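Long-range contact in aldehyde dehydrogenase 12 (Zea mays, PDB 6D97), which oxidises L-glutamate gamma-semialdehyde to glutamate with NAD+ as cofactor, the last step of proline catabolism in plants: residues A[168-172]-A[182-186]. Residues are numbered along the deposited sequence; the frame is centred on the assembly and turned at random.
Sequences ARSFA and SNGYR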
ATOM      1  N   ALA A 168     -12.448   0.670  -3.564  1.00 23.15           N
ATOM      2  CA  ALA A 168     -12.254   1.636  -4.637  1.00 26.77           C
ATOM      3  C   ALA A 168     -11.234   2.711  -4.283  1.00 28.20           C
ATOM      4  O   ALA A 168     -11.206   3.765  -4.932  1.00 25.32           O
ATOM      5  CB  ALA A 168     -13.586   2.283  -5.014  1.00 25.66           C
ATOM      6  N   ARG A 169     -10.417   2.479  -3.256  1.00 28.51           N
ATOM      7  CA  ARG A 169      -9.283   3.347  -2.974  1.00 29.78           C
ATOM      8  C   ARG A 169      -8.414   3.489  -4.217  1.00 30.85           C
ATOM      9  O   ARG A 169      -8.180   2.521  -4.944  1.00 27.77           O
ATOM     10  CB  ARG A 169      -8.479   2.762  -1.809  1.00 32.76           C
ATOM     11  CG  ARG A 169      -7.203   3.482  -1.405  1.00 38.07           C
ATOM     12  CD  ARG A 169      -6.493   2.635  -0.353  1.00 35.69           C
ATOM     13  NE  ARG A 169      -5.266   3.233   0.167  1.00 41.92           N
ATOM     14  CZ  ARG A 169      -5.112   3.659   1.416  1.00 47.63           C
ATOM     15  NH1 ARG A 169      -6.112   3.555   2.279  1.00 46.72           N
ATOM     16  NH2 ARG A 169      -3.955   4.184   1.806  1.00 37.57           N
ATOM     17  N   SER A 170      -7.970   4.713  -4.476  1.00 20.33           N
ATOM     18  CA  SER A 170      -7.087   5.026  -5.588  1.00 25.88           C
ATOM     19  C   SER A 170      -5.812   5.661  -5.052  1.00 24.17           C
ATOM     20  O   SER A 170      -5.746   6.095  -3.900  1.00 25.04           O
ATOM     21  CB  SER A 170      -7.776   5.963  -6.588  1.00 16.35           C
ATOM     22  OG  SER A 170      -8.134   7.197  -5.988  1.00 28.43           O
ATOM     23  N   PHE A 171      -4.784   5.716  -5.895  1.00 20.48           N
ATOM     24  CA  PHE A 171      -3.559   6.419  -5.550  1.00 21.23           C
ATOM     25  C   PHE A 171      -3.336   7.562  -6.531  1.00 26.46           C
ATOM     26  O   PHE A 171      -3.980   7.652  -7.579  1.00 29.26           O
ATOM     27  CB  PHE A 171      -2.349   5.472  -5.514  1.00 19.38           C
ATOM     28  CG  PHE A 171      -2.036   4.809  -6.825  1.00 31.26           C
ATOM     29  CD1 PHE A 171      -2.610   3.590  -7.152  1.00 38.50           C
ATOM     30  CD2 PHE A 171      -1.142   5.389  -7.713  1.00 28.38           C
ATOM     31  CE1 PHE A 171      -2.313   2.970  -8.347  1.00 35.20           C
ATOM     32  CE2 PHE A 171      -0.840   4.776  -8.910  1.00 25.84           C
ATOM     33  CZ  PHE A 171      -1.425   3.563  -9.229  1.00 26.05           C
ATOM     34  N   ALA A 172      -2.436   8.467  -6.156  1.00 27.61           N
ATOM     35  CA  ALA A 172      -2.093   9.587  -7.016  1.00 27.30           C
ATOM     36  C   ALA A 172      -0.627   9.932  -6.808  1.00 33.73           C
ATOM     37  O   ALA A 172      -0.041   9.640  -5.763  1.00 28.69           O
ATOM     38  CB  ALA A 172      -2.988  10.806  -6.756  1.00 20.40           C
ATOM     39  N   SER A 182      -1.306  12.635 -11.572  1.00 21.61           N
ATOM     40  CA  SER A 182      -1.813  11.419 -12.194  1.00 22.69           C
ATOM     41  C   SER A 182      -2.430  10.505 -11.145  1.00 31.65           C
ATOM     42  O   SER A 182      -1.904  10.372 -10.036  1.00 33.13           O
ATOM     43  CB  SER A 182      -0.701  10.680 -12.943  1.00 22.09           C
ATOM     44  OG  SER A 182       0.375  10.358 -12.079  1.00 27.77           O
ATOM     45  N   ASN A 183      -3.539   9.860 -11.509  1.00 25.69           N
ATOM     46  CA  ASN A 183      -4.325   9.059 -10.583  1.00 24.34           C
ATOM     47  C   ASN A 183      -4.535   7.660 -11.140  1.00 28.19           C
ATOM     48  O   ASN A 183      -4.795   7.492 -12.334  1.00 28.18           O
ATOM     49  CB  ASN A 183      -5.687   9.710 -10.313  1.00 30.94           C
ATOM     50  CG  ASN A 183      -5.562  11.124  -9.792  1.00 33.07           C
ATOM     51  OD1 ASN A 183      -5.232  12.048 -10.534  1.00 47.13           O
ATOM     52  ND2 ASN A 183      -5.838  11.302  -8.513  1.00 38.28           N
ATOM     53  N   GLY A 184      -4.443   6.661 -10.266  1.00 25.98           N
ATOM     54  CA  GLY A 184      -4.739   5.297 -10.654  1.00 23.10           C
ATOM     55  C   GLY A 184      -5.960   4.742  -9.950  1.00 29.19           C
ATOM     56  O   GLY A 184      -5.969   4.630  -8.721  1.00 25.46           O
ATOM     57  N   TYR A 185      -6.990   4.380 -10.710  1.00 23.07           N
ATOM     58  CA  TYR A 185      -8.254   3.916 -10.160  1.00 27.26           C
ATOM     59  C   TYR A 185      -8.466   2.438 -10.458  1.00 28.69           C
ATOM     60  O   TYR A 185      -7.821   1.857 -11.335  1.00 26.11           O
ATOM     61  CB  TYR A 185      -9.434   4.713 -10.727  1.00 23.76           C
ATOM     62  CG  TYR A 185      -9.508   6.148 -10.261  1.00 25.46           C
ATOM     63  CD1 TYR A 185     -10.167   6.482  -9.081  1.00 17.80           C
ATOM     64  CD2 TYR A 185      -8.928   7.171 -11.009  1.00 25.22           C
ATOM     65  CE1 TYR A 185     -10.242   7.795  -8.656  1.00 17.86           C
ATOM     66  CE2 TYR A 185      -8.996   8.484 -10.594  1.00 30.30           C
ATOM     67  CZ  TYR A 185      -9.657   8.790  -9.420  1.00 29.13           C
ATOM     68  OH  TYR A 185      -9.722  10.099  -9.010  1.00 25.05           O
ATOM     69  N   ARG A 186      -9.389   1.835  -9.712  1.00 21.80           N
ATOM     70  CA  ARG A 186      -9.883   0.491  -9.997  1.00 24.48           C
ATOM     71  C   ARG A 186     -11.231   0.657 -10.688  1.00 24.49           C
ATOM     72  O   ARG A 186     -12.228   1.005 -10.052  1.00 23.22           O
ATOM     73  CB  ARG A 186     -10.006  -0.344  -8.728  1.00 28.59           C
ATOM     74  CG  ARG A 186      -8.738  -0.446  -7.896  1.00 27.66           C
ATOM     75  CD  ARG A 186      -7.555  -0.916  -8.719  1.00 21.18           C
ATOM     76  NE  ARG A 186      -7.847  -2.152  -9.441  1.00 20.27           N
ATOM     77  CZ  ARG A 186      -6.984  -2.768 -10.240  1.00 22.47           C
ATOM     78  NH1 ARG A 186      -5.771  -2.267 -10.416  1.00 19.25           N
ATOM     79  NH2 ARG A 186      -7.336  -3.883 -10.866  1.00 20.38           N
TER
HETATM   80  O   HOH W   1      -9.911   3.170  -7.211  1.00 19.36           O
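At Ala168, just ahead of strand 170-174, the two backbones are joined through a water: it donates to Ala168 O at 2.7 Å and accepts from Arg186 N at 2.9 Å. Arg169 turns its CA-to-CB bond away from 182-186, and its guanidinium serves other subunits, in a salt bridge with Glu518 of the fourth subunit and a cation-pi contact with Phe171 of the second. The CA-to-CB bond of Ser170 points toward the partner strand; its CB lies 3.1 Å from Gly184 O, and its OG comes within 3.5 Å of Tyr185 CE1, in an oblique approach to the ring. Phe171 forms the antiparallel hydrogen-bonded pair with Gly184: Phe171 N donates to Gly184 O (3.3 Å, 154°) and Gly184 N to Phe171 O (2.9 Å, 163°). The short segments run at 168° to one another with axes 4.7 Å apart, hence antiparallel, and since strands 170-174 and 180-187 follow one another in the chain they form a beta hairpin; strand 526-533 pairs with the other edge of 180-187 to complete the three-stranded oligomerisation sheet of the aldehyde dehydrogenase fold. Residues 170-172 also form an antiparallel ladder with a strand of the second subunit, so the sheet continues across that interface. The Phe171 ring lies over Gly184 in a CH-pi contact, with Gly184 CA 4.2 Å from the ring centroid and 17° off its normal; a CB modelled on Gly184 would fall 2.5 Å from Phe171 CZ, a clash. One residue on, Ala172 and Asn183 make a non-hydrogen-bonded pair with CA atoms 4.2 Å apart, flanked by CA-H...O contacts from Asn183 CA to Phe171 O (3.3 Å) and from Ala172 CA to Ser182 O (3.1 Å).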